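Long-range contact in lipolytic enzyme (Clostridium thermocellum, PDB 2VPT), which hydrolyses acetyl esters of xylan as the catalytic domain of a cellulosomal family 3 carbohydrate esterase: residues F158-D171 / I182-Y194. Numbering follows the deposited sequence.
Sequences FVKLSEIQFDRNTD and IGYKKIANIWYKY
One face of the W191 indole receives two CH-pi contacts: V159 CG1 sits over the six-membered ring, 4.3 Å from its centroid, and L161 CD2 over the five-membered ring, 4.1 Å from its centroid. W191 stacks on Y27 and F88, the latter on strand 86-90, packing this helix residue against the central sheet. One face of the Y194 ring lies under the V159-K160 backbone, K160 N standing 3.9 Å above its centre; this buried amide has no hydrogen-bond partner. At the ring edge is the E163 carboxylate, its plane turned 59° from the phenol. Y194 OH donates to E163 OE1 (2.5 Å) and K193 NZ forms a salt bridge with E163 OE2 (2.8 Å); both meet their oxygens on the syn side, tilted about 30° out of the carboxylate plane. Between this polar cluster and K186, I187 and I190 pack against L161 and I164, with I190 CD1 3.9 Å from I164 CB.

K186, extended beyond CG, carries its ammonium past I164 to the far end. There K186 NZ donates to Q165 O, 2.8 Å away and nearly in line with the C=O bond, and to D171 OD2 at 2.8 Å on its syn lone pair. D171 OD2 also accepts from D167 N, which comes from above the carboxylate plane; the two donors limit its rotation. In general, an amphipathic helix lays apolar residues over a sheet while charged ones at both ends fix the connecting chain. Here, helix 181-203 closes over the chain leaving edge strand 156-159 in the alpha/beta/alpha sandwich characteristic of SGNH hydrolases.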
ATOM      1  N   PHE A 158      18.424  17.919  -7.388  1.00 12.72           N
ATOM      2  CA  PHE A 158      17.395  18.313  -6.445  1.00 13.12           C
ATOM      3  C   PHE A 158      16.060  18.485  -7.150  1.00 12.80           C
ATOM      4  O   PHE A 158      15.966  19.096  -8.210  1.00 14.02           O
ATOM      5  CB  PHE A 158      17.812  19.630  -5.759  1.00 13.66           C
ATOM      6  CG  PHE A 158      16.806  20.182  -4.790  1.00 13.87           C
ATOM      7  CD1 PHE A 158      16.316  19.421  -3.736  1.00 13.71           C
ATOM      8  CD2 PHE A 158      16.373  21.484  -4.908  1.00 14.99           C
ATOM      9  CE1 PHE A 158      15.402  19.961  -2.854  1.00 14.22           C
ATOM     10  CE2 PHE A 158      15.471  22.022  -4.025  1.00 14.08           C
ATOM     11  CZ  PHE A 158      14.978  21.257  -2.996  1.00 14.36           C
ATOM     12  N   VAL A 159      15.012  17.949  -6.545  1.00 11.79           N
ATOM     13  CA  VAL A 159      13.649  18.099  -7.024  1.00 12.11           C
ATOM     14  C   VAL A 159      12.884  18.899  -5.982  1.00 12.17           C
ATOM     15  O   VAL A 159      12.608  18.420  -4.875  1.00 11.42           O
ATOM     16  CB  VAL A 159      12.989  16.734  -7.272  1.00 12.18           C
ATOM     17  CG1 VAL A 159      11.531  16.918  -7.712  1.00 12.42           C
ATOM     18  CG2 VAL A 159      13.810  15.930  -8.298  1.00 12.88           C
ATOM     19  N   LYS A 160      12.578  20.147  -6.322  1.00 12.18           N
ATOM     20  CA  LYS A 160      11.967  21.061  -5.369  1.00 13.35           C
ATOM     21  C   LYS A 160      10.453  20.901  -5.304  1.00 12.57           C
ATOM     22  O   LYS A 160       9.695  21.760  -5.744  1.00 12.87           O
ATOM     23  CB  LYS A 160      12.335  22.510  -5.730  1.00 14.08           C
ATOM     24  CG  LYS A 160      12.017  23.508  -4.629  1.00 15.88           C
ATOM     25  CD  LYS A 160      12.499  24.911  -4.961  1.00 17.60           C
ATOM     26  CE  LYS A 160      11.811  25.959  -4.141  1.00 21.88           C
ATOM     27  NZ  LYS A 160      12.531  27.267  -4.226  1.00 26.13           N
ATOM     28  N   LEU A 161       9.998  19.799  -4.717  1.00 11.87           N
ATOM     29  CA  LEU A 161       8.571  19.594  -4.515  1.00 12.17           C
ATOM     30  C   LEU A 161       7.926  20.696  -3.678  1.00 13.19           C
ATOM     31  O   LEU A 161       6.719  20.960  -3.786  1.00 13.65           O
ATOM     32  CB  LEU A 161       8.295  18.216  -3.894  1.00 11.63           C
ATOM     33  CG  LEU A 161       8.780  17.012  -4.711  1.00 11.08           C
ATOM     34  CD1 LEU A 161       8.414  15.714  -4.030  1.00 11.45           C
ATOM     35  CD2 LEU A 161       8.223  17.047  -6.135  1.00 11.31           C
ATOM     36  N   SER A 162       8.730  21.358  -2.840  1.00 13.81           N
ATOM     37  CA  SER A 162       8.217  22.462  -2.026  1.00 14.31           C
ATOM     38  C   SER A 162       7.776  23.692  -2.821  1.00 15.37           C
ATOM     39  O   SER A 162       7.130  24.572  -2.244  1.00 17.25           O
ATOM     40  CB  SER A 162       9.247  22.888  -0.984  1.00 14.43           C
ATOM     41  OG  SER A 162      10.443  23.338  -1.591  1.00 14.18           O
ATOM     42  N   GLU A 163       8.088  23.734  -4.118  1.00 15.70           N
ATOM     43  CA  GLU A 163       7.619  24.828  -4.985  1.00 16.98           C
ATOM     44  C   GLU A 163       6.154  24.658  -5.401  1.00 16.93           C
ATOM     45  O   GLU A 163       5.580  25.542  -6.065  1.00 17.79           O
ATOM     46  CB  GLU A 163       8.531  24.984  -6.206  1.00 16.70           C
ATOM     47  CG  GLU A 163       8.186  24.087  -7.395  1.00 17.26           C
ATOM     48  CD  GLU A 163       9.167  24.209  -8.533  1.00 17.75           C
ATOM     49  OE1 GLU A 163      10.327  24.613  -8.308  1.00 18.98           O
ATOM     50  OE2 GLU A 163       8.776  23.878  -9.671  1.00 19.90           O
ATOM     51  N   ILE A 164       5.542  23.537  -5.024  1.00 17.09           N
ATOM     52  CA  ILE A 164       4.112  23.320  -5.196  1.00 17.07           C
ATOM     53  C   ILE A 164       3.310  24.564  -4.816  1.00 18.30           C
ATOM     54  O   ILE A 164       3.585  25.203  -3.800  1.00 17.98           O
ATOM     55  CB  ILE A 164       3.632  22.066  -4.384  1.00 16.77           C
ATOM     56  CG1 ILE A 164       2.170  21.734  -4.696  1.00 17.18           C
ATOM     57  CG2 ILE A 164       3.855  22.281  -2.878  1.00 17.30           C
ATOM     58  CD1 ILE A 164       1.747  20.353  -4.193  1.00 17.28           C
ATOM     59  N   GLN A 165       2.345  24.904  -5.670  1.00 19.39           N
ATOM     60  CA  GLN A 165       1.352  25.929  -5.370  1.00 20.87           C
ATOM     61  C   GLN A 165       0.362  25.313  -4.395  1.00 20.94           C
ATOM     62  O   GLN A 165      -0.671  24.778  -4.789  1.00 21.35           O
ATOM     63  CB  GLN A 165       0.654  26.380  -6.670  1.00 21.51           C
ATOM     64  CG  GLN A 165      -0.577  27.291  -6.498  1.00 24.10           C
ATOM     65  CD  GLN A 165      -1.930  26.555  -6.568  1.00 25.35           C
ATOM     66  OE1 GLN A 165      -2.865  26.891  -5.837  1.00 27.94           O
ATOM     67  NE2 GLN A 165      -2.037  25.565  -7.455  1.00 25.43           N
ATOM     68  N   PHE A 166       0.695  25.371  -3.117  1.00 21.45           N
ATOM     69  CA  PHE A 166       0.010  24.572  -2.114  1.00 21.70           C
ATOM     70  C   PHE A 166      -1.308  25.182  -1.664  1.00 22.41           C
ATOM     71  O   PHE A 166      -1.361  26.344  -1.275  1.00 22.95           O
ATOM     72  CB  PHE A 166       0.923  24.351  -0.906  1.00 22.05           C
ATOM     73  CG  PHE A 166       0.346  23.423   0.120  1.00 21.99           C
ATOM     74  CD1 PHE A 166       0.230  22.068  -0.145  1.00 22.36           C
ATOM     75  CD2 PHE A 166      -0.090  23.906   1.350  1.00 23.26           C
ATOM     76  CE1 PHE A 166      -0.313  21.204   0.799  1.00 22.94           C
ATOM     77  CE2 PHE A 166      -0.636  23.052   2.298  1.00 23.30           C
ATOM     78  CZ  PHE A 166      -0.744  21.697   2.022  1.00 22.54           C
ATOM     79  N   ASP A 167      -2.359  24.383  -1.719  1.00 22.70           N
ATOM     80  CA  ASP A 167      -3.670  24.778  -1.253  1.00 23.92           C
ATOM     81  C   ASP A 167      -4.206  23.642  -0.394  1.00 24.59           C
ATOM     82  O   ASP A 167      -4.568  22.588  -0.902  1.00 23.77           O
ATOM     83  CB  ASP A 167      -4.578  25.046  -2.449  1.00 23.96           C
ATOM     84  CG  ASP A 167      -5.937  25.580  -2.050  1.00 25.82           C
ATOM     85  OD1 ASP A 167      -6.307  25.522  -0.858  1.00 26.03           O
ATOM     86  OD2 ASP A 167      -6.641  26.069  -2.951  1.00 28.54           O
ATOM     87  N   ARG A 168      -4.228  23.866   0.911  1.00 25.61           N
ATOM     88  CA  ARG A 168      -4.678  22.858   1.867  1.00 27.23           C
ATOM     89  C   ARG A 168      -6.107  22.374   1.616  1.00 27.35           C
ATOM     90  O   ARG A 168      -6.448  21.239   1.969  1.00 28.26           O
ATOM     91  CB  ARG A 168      -4.537  23.398   3.295  1.00 28.05           C
ATOM     92  CG  ARG A 168      -5.345  24.671   3.568  1.00 31.17           C
ATOM     93  CD  ARG A 168      -4.513  25.767   4.245  1.00 35.49           C
ATOM     94  NE  ARG A 168      -3.272  26.084   3.525  1.00 37.22           N
ATOM     95  CZ  ARG A 168      -3.198  26.744   2.368  1.00 37.72           C
ATOM     96  NH1 ARG A 168      -4.292  27.168   1.744  1.00 39.12           N
ATOM     97  NH2 ARG A 168      -2.012  26.973   1.821  1.00 38.07           N
ATOM     98  N   ASN A 169      -6.937  23.222   1.006  1.00 26.93           N
ATOM     99  CA  ASN A 169      -8.321  22.860   0.695  1.00 27.10           C
ATOM    100  C   ASN A 169      -8.495  21.966  -0.544  1.00 25.76           C
ATOM    101  O   ASN A 169      -9.582  21.440  -0.771  1.00 27.09           O
ATOM    102  CB  ASN A 169      -9.177  24.124   0.562  1.00 27.66           C
ATOM    103  CG  ASN A 169      -9.259  24.912   1.861  1.00 29.96           C
ATOM    104  OD1 ASN A 169      -9.434  24.344   2.942  1.00 32.93           O
ATOM    105  ND2 ASN A 169      -9.121  26.224   1.763  1.00 33.47           N
ATOM    106  N   THR A 170      -7.444  21.793  -1.344  1.00 23.72           N
ATOM    107  CA  THR A 170      -7.494  20.860  -2.485  1.00 22.07           C
ATOM    108  C   THR A 170      -6.448  19.742  -2.406  1.00 20.58           C
ATOM    109  O   THR A 170      -6.683  18.630  -2.890  1.00 19.75           O
ATOM    110  CB  THR A 170      -7.307  21.586  -3.851  1.00 21.89           C
ATOM    111  OG1 THR A 170      -6.022  22.221  -3.917  1.00 21.87           O
ATOM    112  CG2 THR A 170      -8.399  22.643  -4.063  1.00 22.27           C
ATOM    113  N   ASP A 171      -5.304  20.041  -1.807  1.00 19.17           N
ATOM    114  CA  ASP A 171      -4.120  19.193  -1.961  1.00 18.17           C
ATOM    115  C   ASP A 171      -3.897  18.191  -0.842  1.00 17.75           C
ATOM    116  O   ASP A 171      -3.021  17.338  -0.961  1.00 17.18           O
ATOM    117  CB  ASP A 171      -2.882  20.081  -2.075  1.00 17.55           C
ATOM    118  CG  ASP A 171      -2.940  21.010  -3.277  1.00 18.02           C
ATOM    119  OD1 ASP A 171      -3.773  20.773  -4.174  1.00 18.46           O
ATOM    120  OD2 ASP A 171      -2.131  21.959  -3.340  1.00 19.20           O
ATOM    121  N   ILE A 182      -5.356  15.163  -6.216  1.00 16.12           N
ATOM    122  CA  ILE A 182      -4.946  16.414  -6.834  1.00 16.37           C
ATOM    123  C   ILE A 182      -3.550  16.836  -6.383  1.00 15.22           C
ATOM    124  O   ILE A 182      -2.729  17.230  -7.197  1.00 14.90           O
ATOM    125  CB  ILE A 182      -5.982  17.524  -6.581  1.00 17.21           C
ATOM    126  CG1 ILE A 182      -7.149  17.338  -7.548  1.00 18.89           C
ATOM    127  CG2 ILE A 182      -5.364  18.916  -6.777  1.00 18.21           C
ATOM    128  CD1 ILE A 182      -6.881  17.900  -8.935  1.00 23.26           C
ATOM    129  N   GLY A 183      -3.266  16.712  -5.091  1.00 14.55           N
ATOM    130  CA  GLY A 183      -1.950  17.050  -4.576  1.00 13.75           C
ATOM    131  C   GLY A 183      -0.870  16.184  -5.196  1.00 12.91           C
ATOM    132  O   GLY A 183       0.181  16.676  -5.577  1.00 12.22           O
ATOM    133  N   TYR A 184      -1.130  14.882  -5.316  1.00 12.37           N
ATOM    134  CA  TYR A 184      -0.164  14.003  -5.951  1.00 12.11           C
ATOM    135  C   TYR A 184       0.068  14.335  -7.425  1.00 11.77           C
ATOM    136  O   TYR A 184       1.172  14.180  -7.930  1.00 11.32           O
ATOM    137  CB  TYR A 184      -0.542  12.529  -5.787  1.00 11.27           C
ATOM    138  CG  TYR A 184      -0.191  11.927  -4.442  1.00 10.55           C
ATOM    139  CD1 TYR A 184       1.120  11.896  -4.012  1.00 10.17           C
ATOM    140  CD2 TYR A 184      -1.146  11.319  -3.649  1.00 10.24           C
ATOM    141  CE1 TYR A 184       1.473  11.306  -2.797  1.00 10.12           C
ATOM    142  CE2 TYR A 184      -0.816  10.748  -2.433  1.00 10.50           C
ATOM    143  CZ  TYR A 184       0.498  10.745  -2.007  1.00  9.77           C
ATOM    144  OH  TYR A 184       0.860  10.154  -0.793  1.00 11.75           O
ATOM    145  N   LYS A 185      -0.975  14.796  -8.115  1.00 12.86           N
ATOM    146  CA  LYS A 185      -0.818  15.226  -9.498  1.00 13.78           C
ATOM    147  C   LYS A 185       0.086  16.437  -9.604  1.00 13.12           C
ATOM    148  O   LYS A 185       0.951  16.486 -10.459  1.00 12.47           O
ATOM    149  CB  LYS A 185      -2.175  15.529 -10.139  1.00 14.72           C
ATOM    150  CG  LYS A 185      -2.916  14.321 -10.636  1.00 18.00           C
ATOM    151  CD  LYS A 185      -4.189  14.735 -11.349  1.00 21.73           C
ATOM    152  CE  LYS A 185      -3.965  15.649 -12.527  1.00 25.28           C
ATOM    153  NZ  LYS A 185      -5.255  15.824 -13.275  1.00 29.23           N
ATOM    154  N   LYS A 186      -0.095  17.405  -8.714  1.00 13.44           N
ATOM    155  CA  LYS A 186       0.819  18.553  -8.673  1.00 14.26           C
ATOM    156  C   LYS A 186       2.267  18.116  -8.429  1.00 13.37           C
ATOM    157  O   LYS A 186       3.203  18.608  -9.049  1.00 13.97           O
ATOM    158  CB  LYS A 186       0.400  19.545  -7.587  1.00 14.86           C
ATOM    159  CG  LYS A 186      -0.911  20.299  -7.864  1.00 15.51           C
ATOM    160  CD  LYS A 186      -1.173  21.318  -6.741  1.00 16.07           C
ATOM    161  CE  LYS A 186      -2.483  22.071  -6.880  1.00 17.20           C
ATOM    162  NZ  LYS A 186      -2.605  23.119  -5.835  1.00 18.84           N
ATOM    163  N   ILE A 187       2.453  17.173  -7.507  1.00 12.67           N
ATOM    164  CA  ILE A 187       3.784  16.660  -7.211  1.00 12.24           C
ATOM    165  C   ILE A 187       4.389  15.952  -8.421  1.00 11.63           C
ATOM    166  O   ILE A 187       5.539  16.168  -8.766  1.00 11.78           O
ATOM    167  CB  ILE A 187       3.723  15.726  -5.973  1.00 12.28           C
ATOM    168  CG1 ILE A 187       3.423  16.530  -4.697  1.00 14.18           C
ATOM    169  CG2 ILE A 187       4.996  14.884  -5.833  1.00 12.49           C
ATOM    170  CD1 ILE A 187       4.527  17.447  -4.249  1.00 15.39           C
ATOM    171  N   ALA A 188       3.586  15.132  -9.100  1.00 11.10           N
ATOM    172  CA  ALA A 188       4.032  14.474 -10.324  1.00 10.95           C
ATOM    173  C   ALA A 188       4.535  15.477 -11.367  1.00 11.57           C
ATOM    174  O   ALA A 188       5.534  15.240 -12.038  1.00 11.55           O
ATOM    175  CB  ALA A 188       2.906  13.649 -10.919  1.00 11.94           C
ATOM    176  N   ASN A 189       3.823  16.589 -11.493  1.00 12.73           N
ATOM    177  CA  ASN A 189       4.240  17.619 -12.454  1.00 13.55           C
ATOM    178  C   ASN A 189       5.577  18.250 -12.125  1.00 13.42           C
ATOM    179  O   ASN A 189       6.345  18.577 -13.027  1.00 13.75           O
ATOM    180  CB  ASN A 189       3.120  18.624 -12.688  1.00 14.67           C
ATOM    181  CG  ASN A 189       2.104  18.083 -13.703  1.00 17.39           C
ATOM    182  OD1 ASN A 189       1.151  17.420 -13.348  1.00 22.12           O
ATOM    183  ND2 ASN A 189       2.376  18.306 -14.982  1.00 22.32           N
ATOM    184  N   ILE A 190       5.892  18.357 -10.830  1.00 12.81           N
ATOM    185  CA  ILE A 190       7.180  18.902 -10.414  1.00 12.95           C
ATOM    186  C   ILE A 190       8.292  17.867 -10.639  1.00 12.12           C
ATOM    187  O   ILE A 190       9.358  18.198 -11.137  1.00 13.00           O
ATOM    188  CB  ILE A 190       7.141  19.409  -8.967  1.00 12.72           C
ATOM    189  CG1 ILE A 190       6.084  20.512  -8.800  1.00 13.79           C
ATOM    190  CG2 ILE A 190       8.524  19.915  -8.537  1.00 13.93           C
ATOM    191  CD1 ILE A 190       5.723  20.822  -7.368  1.00 15.15           C
ATOM    192  N   TRP A 191       8.056  16.593 -10.306  1.00 11.38           N
ATOM    193  CA  TRP A 191       9.022  15.577 -10.689  1.00 11.52           C
ATOM    194  C   TRP A 191       9.314  15.650 -12.191  1.00 11.94           C
ATOM    195  O   TRP A 191      10.467  15.560 -12.606  1.00 12.79           O
ATOM    196  CB  TRP A 191       8.518  14.161 -10.386  1.00 10.87           C
ATOM    197  CG  TRP A 191       8.588  13.723  -8.929  1.00 10.04           C
ATOM    198  CD1 TRP A 191       7.555  13.678  -8.059  1.00 10.68           C
ATOM    199  CD2 TRP A 191       9.744  13.255  -8.206  1.00 10.59           C
ATOM    200  NE1 TRP A 191       7.982  13.210  -6.830  1.00 10.11           N
ATOM    201  CE2 TRP A 191       9.319  12.939  -6.906  1.00  9.63           C
ATOM    202  CE3 TRP A 191      11.088  13.064  -8.535  1.00 10.38           C
ATOM    203  CZ2 TRP A 191      10.201  12.456  -5.924  1.00 10.76           C
ATOM    204  CZ3 TRP A 191      11.960  12.590  -7.566  1.00 11.16           C
ATOM    205  CH2 TRP A 191      11.508  12.282  -6.283  1.00 10.09           C
ATOM    206  N   TYR A 192       8.261  15.750 -13.008  1.00 12.42           N
ATOM    207  CA  TYR A 192       8.449  15.827 -14.450  1.00 12.92           C
ATOM    208  C   TYR A 192       9.356  17.005 -14.812  1.00 13.21           C
ATOM    209  O   TYR A 192      10.331  16.840 -15.528  1.00 13.87           O
ATOM    210  CB  TYR A 192       7.097  15.913 -15.159  1.00 13.86           C
ATOM    211  CG  TYR A 192       7.208  15.967 -16.672  1.00 14.61           C
ATOM    212  CD1 TYR A 192       7.162  14.808 -17.431  1.00 14.60           C
ATOM    213  CD2 TYR A 192       7.378  17.177 -17.329  1.00 15.68           C
ATOM    214  CE1 TYR A 192       7.262  14.854 -18.807  1.00 15.75           C
ATOM    215  CE2 TYR A 192       7.467  17.233 -18.701  1.00 16.80           C
ATOM    216  CZ  TYR A 192       7.429  16.072 -19.430  1.00 16.25           C
ATOM    217  OH  TYR A 192       7.521  16.131 -20.811  1.00 18.37           O
ATOM    218  N   LYS A 193       9.012  18.176 -14.305  1.00 13.50           N
ATOM    219  CA  LYS A 193       9.804  19.393 -14.561  1.00 14.37           C
ATOM    220  C   LYS A 193      11.298  19.183 -14.331  1.00 14.63           C
ATOM    221  O   LYS A 193      12.139  19.560 -15.149  1.00 15.61           O
ATOM    222  CB  LYS A 193       9.268  20.536 -13.704  1.00 14.82           C
ATOM    223  CG  LYS A 193      10.116  21.811 -13.716  1.00 15.81           C
ATOM    224  CD  LYS A 193       9.482  22.882 -12.862  1.00 16.18           C
ATOM    225  CE  LYS A 193      10.419  24.074 -12.722  1.00 18.55           C
ATOM    226  NZ  LYS A 193       9.851  25.130 -11.878  1.00 21.29           N
ATOM    227  N   TYR A 194      11.631  18.584 -13.191  1.00 14.64           N
ATOM    228  CA  TYR A 194      13.028  18.448 -12.780  1.00 15.03           C
ATOM    229  C   TYR A 194      13.743  17.222 -13.336  1.00 14.75           C
ATOM    230  O   TYR A 194      14.961  17.148 -13.295  1.00 15.79           O
ATOM    231  CB  TYR A 194      13.132  18.499 -11.237  1.00 16.15           C
ATOM    232  CG  TYR A 194      12.953  19.901 -10.670  1.00 16.47           C
ATOM    233  CD1 TYR A 194      14.048  20.735 -10.491  1.00 20.33           C
ATOM    234  CD2 TYR A 194      11.714  20.388 -10.297  1.00 16.20           C
ATOM    235  CE1 TYR A 194      13.900  22.006  -9.997  1.00 21.08           C
ATOM    236  CE2 TYR A 194      11.554  21.683  -9.794  1.00 16.17           C
ATOM    237  CZ  TYR A 194      12.663  22.487  -9.647  1.00 19.20           C
ATOM    238  OH  TYR A 194      12.547  23.772  -9.147  1.00 20.14           O
TER
HETATM  239  O   HOH W   1      16.743  18.314 -11.088  1.00 30.04           O
HETATM  240  O   HOH W   2      -5.384  23.885  -6.122  1.00 27.45           O